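Local coordinates for protein Two-component system sensor histidine kinase (Bacteroides thetaiotaomicron, PDB 3OTT) that probably senses saccharides through this extracellular beta-propeller and beta-sandwich part and passes the signal on as a histidine kinase that phosphorylates protein histidine, at residues T107-G118 / I148-I159; S189-L197 / I207-Q215. All coordinates share one frame; numbering follows the deposited sequence.

Contact 1 of 2, residues T107-G118 / I148-I159; sequences TMALQGDTLWLG and IYSIIRTKDNQI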
# COMPACT_ATOMS: atom_id res chain seq x y z
N THR B 107 13.35 6.71 27.15
CA THR B 107 12.34 6.40 26.16
C THR B 107 12.65 7.10 24.87
O THR B 107 13.23 8.21 24.88
CB THR B 107 10.88 6.80 26.67
OG1 THR B 107 9.94 6.54 25.64
CG2 THR B 107 10.77 8.38 26.97
N MET B 108 12.27 6.49 23.75
CA MET B 108 12.58 7.05 22.39
C MET B 108 11.43 6.78 21.45
O MET B 108 10.79 5.76 21.59
CB MET B 108 13.81 6.43 21.79
CG MET B 108 15.11 6.69 22.55
SD MET B 108 16.70 6.05 21.79
CE MET B 108 16.50 4.39 21.88
N ALA B 109 11.12 7.71 20.53
CA ALA B 109 10.06 7.49 19.55
C ALA B 109 10.40 8.29 18.34
O ALA B 109 10.73 9.49 18.46
CB ALA B 109 8.73 7.90 20.09
N LEU B 110 10.35 7.64 17.17
CA LEU B 110 10.57 8.33 15.88
C LEU B 110 9.30 9.01 15.35
O LEU B 110 8.20 8.45 15.49
CB LEU B 110 10.87 7.31 14.83
CG LEU B 110 12.31 7.03 14.54
CD1 LEU B 110 12.35 5.71 13.73
CD2 LEU B 110 12.93 8.24 13.77
N GLN B 111 9.48 10.15 14.71
CA GLN B 111 8.43 10.87 14.05
C GLN B 111 9.02 11.29 12.72
O GLN B 111 9.66 12.31 12.64
CB GLN B 111 7.97 12.10 14.88
CG GLN B 111 6.67 12.74 14.33
CD GLN B 111 6.33 14.03 14.98
OE1 GLN B 111 7.17 14.65 15.64
NE2 GLN B 111 5.09 14.44 14.85
N GLY B 112 8.85 10.46 11.67
CA GLY B 112 9.42 10.78 10.39
C GLY B 112 10.92 10.72 10.56
O GLY B 112 11.45 9.67 10.93
N ASP B 113 11.61 11.83 10.33
CA ASP B 113 13.07 11.81 10.44
C ASP B 113 13.55 12.59 11.64
O ASP B 113 14.62 13.12 11.65
CB ASP B 113 13.66 12.39 9.18
CG ASP B 113 15.03 11.80 8.85
OD1 ASP B 113 15.27 10.63 9.15
OD2 ASP B 113 15.84 12.52 8.26
N THR B 114 12.69 12.67 12.66
CA THR B 114 13.00 13.25 13.92
C THR B 114 12.84 12.19 15.02
O THR B 114 11.79 11.56 15.11
CB THR B 114 12.06 14.41 14.21
OG1 THR B 114 12.29 15.43 13.24
CG2 THR B 114 12.38 14.98 15.52
N LEU B 115 13.87 12.05 15.88
CA LEU B 115 13.82 11.15 17.03
C LEU B 115 13.57 11.94 18.33
O LEU B 115 14.36 12.82 18.68
CB LEU B 115 15.14 10.38 17.14
CG LEU B 115 15.29 9.29 18.22
CD1 LEU B 115 14.31 8.11 18.01
CD2 LEU B 115 16.68 8.78 18.35
N TRP B 116 12.46 11.61 19.00
CA TRP B 116 12.10 12.14 20.29
C TRP B 116 12.82 11.32 21.39
O TRP B 116 12.80 10.09 21.36
CB TRP B 116 10.57 12.04 20.50
CG TRP B 116 9.74 13.05 19.72
CD1 TRP B 116 9.35 12.95 18.41
CD2 TRP B 116 9.24 14.32 20.20
NE1 TRP B 116 8.63 14.06 18.04
CE2 TRP B 116 8.52 14.91 19.12
CE3 TRP B 116 9.28 14.99 21.42
CZ2 TRP B 116 7.87 16.17 19.23
CZ3 TRP B 116 8.64 16.27 21.53
CH2 TRP B 116 7.94 16.82 20.43
N LEU B 117 13.39 12.02 22.38
CA LEU B 117 14.16 11.43 23.47
C LEU B 117 13.54 11.93 24.74
O LEU B 117 13.41 13.15 24.94
CB LEU B 117 15.64 11.93 23.45
CG LEU B 117 16.42 11.79 22.13
CD1 LEU B 117 17.84 12.43 22.12
CD2 LEU B 117 16.47 10.26 21.73
N GLY B 118 13.18 10.99 25.61
CA GLY B 118 12.77 11.31 26.96
C GLY B 118 13.81 10.85 27.98
O GLY B 118 14.25 9.69 27.97
N ILE B 148 10.72 12.28 32.04
CA ILE B 148 9.96 11.61 31.00
C ILE B 148 10.14 10.12 31.08
O ILE B 148 11.28 9.64 31.08
CB ILE B 148 10.48 12.04 29.61
CG1 ILE B 148 10.65 13.55 29.52
CG2 ILE B 148 9.54 11.54 28.49
CD1 ILE B 148 9.37 14.38 29.86
N TYR B 149 9.03 9.37 31.13
CA TYR B 149 9.12 7.90 31.14
C TYR B 149 8.65 7.21 29.87
O TYR B 149 8.97 6.07 29.65
CB TYR B 149 8.36 7.28 32.34
CG TYR B 149 8.91 7.66 33.66
CD1 TYR B 149 10.29 7.51 33.95
CD2 TYR B 149 8.09 8.14 34.64
CE1 TYR B 149 10.80 7.83 35.18
CE2 TYR B 149 8.58 8.51 35.86
CZ TYR B 149 9.95 8.33 36.14
OH TYR B 149 10.42 8.71 37.38
N SER B 150 7.80 7.86 29.09
CA SER B 150 7.19 7.19 27.95
C SER B 150 6.79 8.21 26.93
O SER B 150 6.28 9.27 27.26
CB SER B 150 5.93 6.43 28.38
OG SER B 150 5.50 5.63 27.25
N ILE B 151 7.12 7.92 25.69
CA ILE B 151 6.70 8.71 24.56
C ILE B 151 6.32 7.87 23.36
O ILE B 151 6.99 6.85 23.10
CB ILE B 151 7.56 9.97 24.22
CG1 ILE B 151 7.58 10.18 22.73
CG2 ILE B 151 8.94 9.99 24.78
CD1 ILE B 151 7.90 11.53 22.39
N ILE B 152 5.17 8.23 22.74
CA ILE B 152 4.68 7.55 21.54
C ILE B 152 4.19 8.48 20.46
O ILE B 152 3.72 9.60 20.72
CB ILE B 152 3.53 6.49 21.82
CG1 ILE B 152 2.33 7.17 22.44
CG2 ILE B 152 4.06 5.22 22.59
CD1 ILE B 152 1.01 6.39 22.30
N ARG B 153 4.28 7.97 19.24
CA ARG B 153 3.69 8.64 18.11
C ARG B 153 2.51 7.81 17.67
O ARG B 153 2.68 6.62 17.48
CB ARG B 153 4.67 8.77 16.92
CG ARG B 153 4.07 9.66 15.81
CD ARG B 153 4.86 9.65 14.51
NE ARG B 153 4.43 8.54 13.71
CZ ARG B 153 3.73 8.61 12.57
NH1 ARG B 153 3.42 9.75 11.99
NH2 ARG B 153 3.40 7.47 12.00
N THR B 154 1.34 8.42 17.55
CA THR B 154 0.19 7.75 16.92
C THR B 154 0.21 7.82 15.36
O THR B 154 0.94 8.62 14.79
CB THR B 154 -1.14 8.30 17.42
OG1 THR B 154 -1.18 9.70 17.20
CG2 THR B 154 -1.37 8.02 18.92
N LYS B 155 -0.62 6.99 14.70
CA LYS B 155 -0.79 6.94 13.24
C LYS B 155 -1.20 8.29 12.64
O LYS B 155 -0.91 8.59 11.49
CB LYS B 155 -1.83 5.90 12.88
CG LYS B 155 -1.27 4.63 12.28
CD LYS B 155 -0.03 4.05 13.05
CE LYS B 155 0.61 2.96 12.20
NZ LYS B 155 1.58 2.19 13.01
N ASP B 156 -1.87 9.10 13.43
CA ASP B 156 -2.31 10.42 12.98
C ASP B 156 -1.28 11.44 13.40
O ASP B 156 -1.54 12.61 13.41
CB ASP B 156 -3.68 10.73 13.60
CG ASP B 156 -3.77 10.27 15.06
OD1 ASP B 156 -3.07 10.87 15.92
OD2 ASP B 156 -4.49 9.27 15.36
N ASN B 157 -0.09 10.97 13.76
CA ASN B 157 1.09 11.85 13.90
C ASN B 157 1.01 12.79 15.12
O ASN B 157 1.58 13.85 15.10
CB ASN B 157 1.37 12.69 12.65
CG ASN B 157 2.85 13.12 12.55
OD1 ASN B 157 3.76 12.37 12.91
ND2 ASN B 157 3.08 14.34 12.07
N GLN B 158 0.31 12.39 16.16
CA GLN B 158 0.29 13.12 17.43
C GLN B 158 1.40 12.57 18.33
O GLN B 158 1.75 11.38 18.21
CB GLN B 158 -1.05 12.87 18.14
CG GLN B 158 -2.25 13.49 17.41
CD GLN B 158 -2.33 14.97 17.65
OE1 GLN B 158 -1.55 15.72 17.09
NE2 GLN B 158 -3.22 15.39 18.55
N ILE B 159 1.90 13.41 19.26
CA ILE B 159 2.92 12.97 20.19
C ILE B 159 2.42 13.03 21.60
O ILE B 159 2.08 14.12 22.09
CB ILE B 159 4.22 13.80 20.07
CG1 ILE B 159 4.76 13.83 18.63
CG2 ILE B 159 5.22 13.38 21.07
CD1 ILE B 159 5.32 12.50 18.11

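Contact 2 of 2, residues S189-L197 / I207-Q215; sequences SNLFVNSLL and IGTEGYLFQ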
# COMPACT_ATOMS: atom_id res chain seq x y z
N SER B 189 -0.20 11.87 45.29
CA SER B 189 0.73 12.89 44.81
C SER B 189 0.68 12.95 43.26
O SER B 189 -0.39 13.11 42.63
CB SER B 189 2.18 12.61 45.33
OG SER B 189 3.13 13.66 45.02
N ASN B 190 1.84 12.81 42.65
CA ASN B 190 1.97 12.93 41.20
C ASN B 190 1.72 11.60 40.53
O ASN B 190 2.20 10.56 40.99
CB ASN B 190 3.37 13.42 40.88
CG ASN B 190 4.37 12.86 41.82
OD1 ASN B 190 4.88 13.58 42.69
ND2 ASN B 190 4.62 11.55 41.72
N LEU B 191 0.96 11.61 39.45
CA LEU B 191 0.73 10.36 38.79
C LEU B 191 1.83 10.02 37.77
O LEU B 191 1.90 10.61 36.71
CB LEU B 191 -0.68 10.29 38.23
CG LEU B 191 -1.17 8.85 38.12
CD1 LEU B 191 -1.28 8.10 39.48
CD2 LEU B 191 -2.53 8.87 37.40
N PHE B 192 2.69 9.06 38.13
CA PHE B 192 3.70 8.49 37.20
C PHE B 192 3.03 7.95 35.98
O PHE B 192 2.21 7.07 36.11
CB PHE B 192 4.37 7.20 37.77
CG PHE B 192 5.37 7.41 38.86
CD1 PHE B 192 6.75 7.35 38.57
CD2 PHE B 192 4.95 7.55 40.20
CE1 PHE B 192 7.74 7.50 39.59
CE2 PHE B 192 5.89 7.70 41.24
CZ PHE B 192 7.31 7.68 40.93
N VAL B 193 3.46 8.34 34.80
CA VAL B 193 2.99 7.61 33.65
C VAL B 193 4.13 6.83 33.05
O VAL B 193 4.97 7.39 32.34
CB VAL B 193 2.36 8.54 32.60
CG1 VAL B 193 2.13 7.77 31.29
CG2 VAL B 193 1.04 9.14 33.12
N ASN B 194 4.15 5.52 33.32
CA ASN B 194 5.25 4.65 32.93
C ASN B 194 5.14 4.17 31.52
O ASN B 194 6.16 3.74 30.92
CB ASN B 194 5.28 3.33 33.72
CG ASN B 194 5.28 3.52 35.19
OD1 ASN B 194 6.08 4.27 35.75
ND2 ASN B 194 4.37 2.80 35.87
N SER B 195 3.92 4.13 30.98
CA SER B 195 3.77 3.37 29.71
C SER B 195 2.58 3.81 28.88
O SER B 195 1.51 4.14 29.47
CB SER B 195 3.64 1.87 30.04
OG SER B 195 3.66 1.15 28.84
N LEU B 196 2.76 3.81 27.55
CA LEU B 196 1.80 4.31 26.59
C LEU B 196 1.74 3.39 25.41
O LEU B 196 2.77 2.90 24.98
CB LEU B 196 2.19 5.72 26.09
CG LEU B 196 2.17 6.88 27.09
CD1 LEU B 196 2.63 8.24 26.43
CD2 LEU B 196 0.80 7.00 27.70
N LEU B 197 0.55 3.19 24.87
CA LEU B 197 0.40 2.31 23.73
C LEU B 197 -0.81 2.71 22.90
O LEU B 197 -1.96 2.83 23.41
CB LEU B 197 0.26 0.84 24.16
CG LEU B 197 0.11 -0.18 22.99
CD1 LEU B 197 1.41 -0.47 22.22
CD2 LEU B 197 -0.52 -1.49 23.46
N ILE B 207 -2.79 3.83 28.75
CA ILE B 207 -1.94 4.61 29.67
C ILE B 207 -1.74 3.83 30.98
O ILE B 207 -2.68 3.57 31.71
CB ILE B 207 -2.60 5.97 30.01
CG1 ILE B 207 -2.98 6.71 28.70
CG2 ILE B 207 -1.61 6.83 30.80
CD1 ILE B 207 -4.15 7.63 28.86
N GLY B 208 -0.53 3.37 31.22
CA GLY B 208 -0.24 2.62 32.44
C GLY B 208 0.49 3.49 33.44
O GLY B 208 1.47 4.17 33.12
N THR B 209 0.01 3.46 34.66
CA THR B 209 0.46 4.27 35.75
C THR B 209 0.64 3.37 36.98
O THR B 209 0.38 2.16 36.94
CB THR B 209 -0.60 5.37 36.11
OG1 THR B 209 -1.79 4.75 36.63
CG2 THR B 209 -0.99 6.26 34.91
N GLU B 210 1.08 3.95 38.07
CA GLU B 210 0.95 3.32 39.34
C GLU B 210 -0.51 3.34 39.71
O GLU B 210 -1.08 4.40 39.96
CB GLU B 210 1.76 4.06 40.42
CG GLU B 210 1.58 3.47 41.84
CD GLU B 210 2.82 3.67 42.80
OE1 GLU B 210 3.94 4.05 42.33
OE2 GLU B 210 2.66 3.40 44.05
N GLY B 211 -1.12 2.16 39.75
CA GLY B 211 -2.45 2.00 40.31
C GLY B 211 -3.60 1.84 39.32
O GLY B 211 -4.68 1.42 39.70
N TYR B 212 -3.39 2.18 38.06
CA TYR B 212 -4.50 2.25 37.12
C TYR B 212 -3.97 1.99 35.75
O TYR B 212 -2.82 2.32 35.44
CB TYR B 212 -5.07 3.66 37.08
CG TYR B 212 -5.71 4.12 38.34
CD1 TYR B 212 -4.97 4.80 39.31
CD2 TYR B 212 -7.07 3.88 38.57
CE1 TYR B 212 -5.57 5.23 40.51
CE2 TYR B 212 -7.68 4.35 39.75
CZ TYR B 212 -6.93 4.99 40.71
OH TYR B 212 -7.57 5.46 41.85
N LEU B 213 -4.86 1.47 34.93
CA LEU B 213 -4.74 1.38 33.51
C LEU B 213 -5.92 2.25 32.90
O LEU B 213 -7.11 2.01 33.24
CB LEU B 213 -4.94 -0.07 33.10
CG LEU B 213 -4.79 -0.39 31.61
CD1 LEU B 213 -3.44 0.12 31.05
CD2 LEU B 213 -4.99 -1.89 31.35
N PHE B 214 -5.59 3.25 32.08
CA PHE B 214 -6.57 4.12 31.43
C PHE B 214 -6.65 3.85 29.97
O PHE B 214 -5.64 3.48 29.34
CB PHE B 214 -6.20 5.57 31.61
CG PHE B 214 -6.21 6.02 33.04
CD1 PHE B 214 -5.06 6.01 33.80
CD2 PHE B 214 -7.41 6.53 33.63
CE1 PHE B 214 -5.09 6.49 35.19
CE2 PHE B 214 -7.45 6.99 34.97
CZ PHE B 214 -6.26 6.95 35.76
N GLN B 215 -7.82 4.09 29.39
CA GLN B 215 -7.91 4.29 27.97
C GLN B 215 -8.33 5.72 27.71
O GLN B 215 -9.34 6.17 28.24
CB GLN B 215 -9.00 3.43 27.41
CG GLN B 215 -8.61 2.03 27.23
CD GLN B 215 -9.79 1.18 26.82
OE1 GLN B 215 -10.61 0.77 27.67
NE2 GLN B 215 -9.87 0.88 25.52

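Contact 1 of 2, residues T107-G118 / I148-I159
Two consecutive blades of a beta-propeller meet here: the hairpin of strands 107-111 and 114-118, joined by a type II' turn from Gln111 to Thr114, packs on strand 148-153, the first strand of the next blade, and on the turn and start of strand 159-163 that follow it. Strands 107-111 and 148-153 run nearly parallel, at 14°, with axes 6.0 Å apart, so side chains fill the gap. At one end Thr107 OG1 accepts a bent hydrogen bond from Ile151 N (3.1 Å), while Thr107 CG2 lies only 3.3 Å from Ile151 CG2, a tight methyl pair. Ile151 then sends CG1 to Ala109 CB and CD1 to Trp116 CB (3.3 Å). On the indole, Ile159 CG2 sits over the centre of the six-membered ring in a CH-pi contact, 4.1 Å from its centroid. At the other end, Gln111, with CG anti to the backbone N (chi1 -169°) and an extended chain, carries its amide between two partners. Its OE1 accepts a hydrogen bond from Trp116 NE1 (2.9 Å), and its NE2 donates to Asn157 OD1 at 3.1 Å. Arg153 NH1 grips the same Asn157 OD1 (2.8 Å) from the opposite face of the Asn157 amide, the bond lying in the guanidinium plane. A leucine here would probably leave the indole N-H without its acceptor and Asn157 OD1 without one of its two donors. Gly118 CA rests on Ile148 CB, where a side chain would run into Ile148 CG2. Beyond the interface, Trp116 meets Tyr170 edge-to-face and also packs on Phe136, Met108 and Leu110 lean on strand 67-71 of the preceding blade, and at the hairpin turn Asp113 forms a salt bridge with Arg374 of the second subunit.

Contact 2 of 2, residues S189-L197 / I207-Q215
Strands 193-197 and 207-209 pair antiparallel, and a classic beta bulge sets Asn194 and Ser195 together against Gly208. Gly208 N donates a nearly straight bond to Ser195 O (2.8 Å, 170°), whereas Gly208 O receives Ser195 N at 3.3 Å and a weak bond from Asn194 N. Val193, Leu196, Ile207 and the methyl of Thr209 share one face of the sheet. Leu196 and Ile207 lie side by side, pointing the same way, with Leu196 CD2 3.9 Å from Ile207 CG1, while Val193 reaches Ile207 CG2 with CG1 and the Thr209 methyl with CG2. Ahead of the strand, Leu191 crosses Thr209 at about a right angle and brings CD2 within 4.1 Å of Phe214 CE1. Thr209 OG1, held between its backbone N and carbonyl carbon (chi1 67°), donates to Tyr212 O at 2.9 Å, bridging the corner at Glu210 and Gly211. Asn194 ND2 passes near the Thr209-Glu210 backbone and is hydrogen-bonded to Ile234 O of the following blade. Phe214 packs on strand 222-229, the fourth strand of this blade, and Ser195 touches Leu237 on strand 232-239 of the next.

Contact 1 precedes contact 2 along the chain, their centres about 17 Å apart in the same propeller. Contact 1 joins the blade that opens with strand 105-111 to the one that opens with strand 148-153; contact 2 lies within the next blade, which opens with strand 193-199. Strand 148-153 is therefore shared ground: one side faces the hairpin 107-118, and from the other Ser150, Ile152 and Tyr149 pack on strand 193-197 and the residue before it, with Tyr149 CE2 3.5 Å from Phe192 CD1. Strand pairing holds each blade, and packing, mostly of side chains, joins it to the next, building up the propeller of this extracellular, apparently saccharide-sensing region.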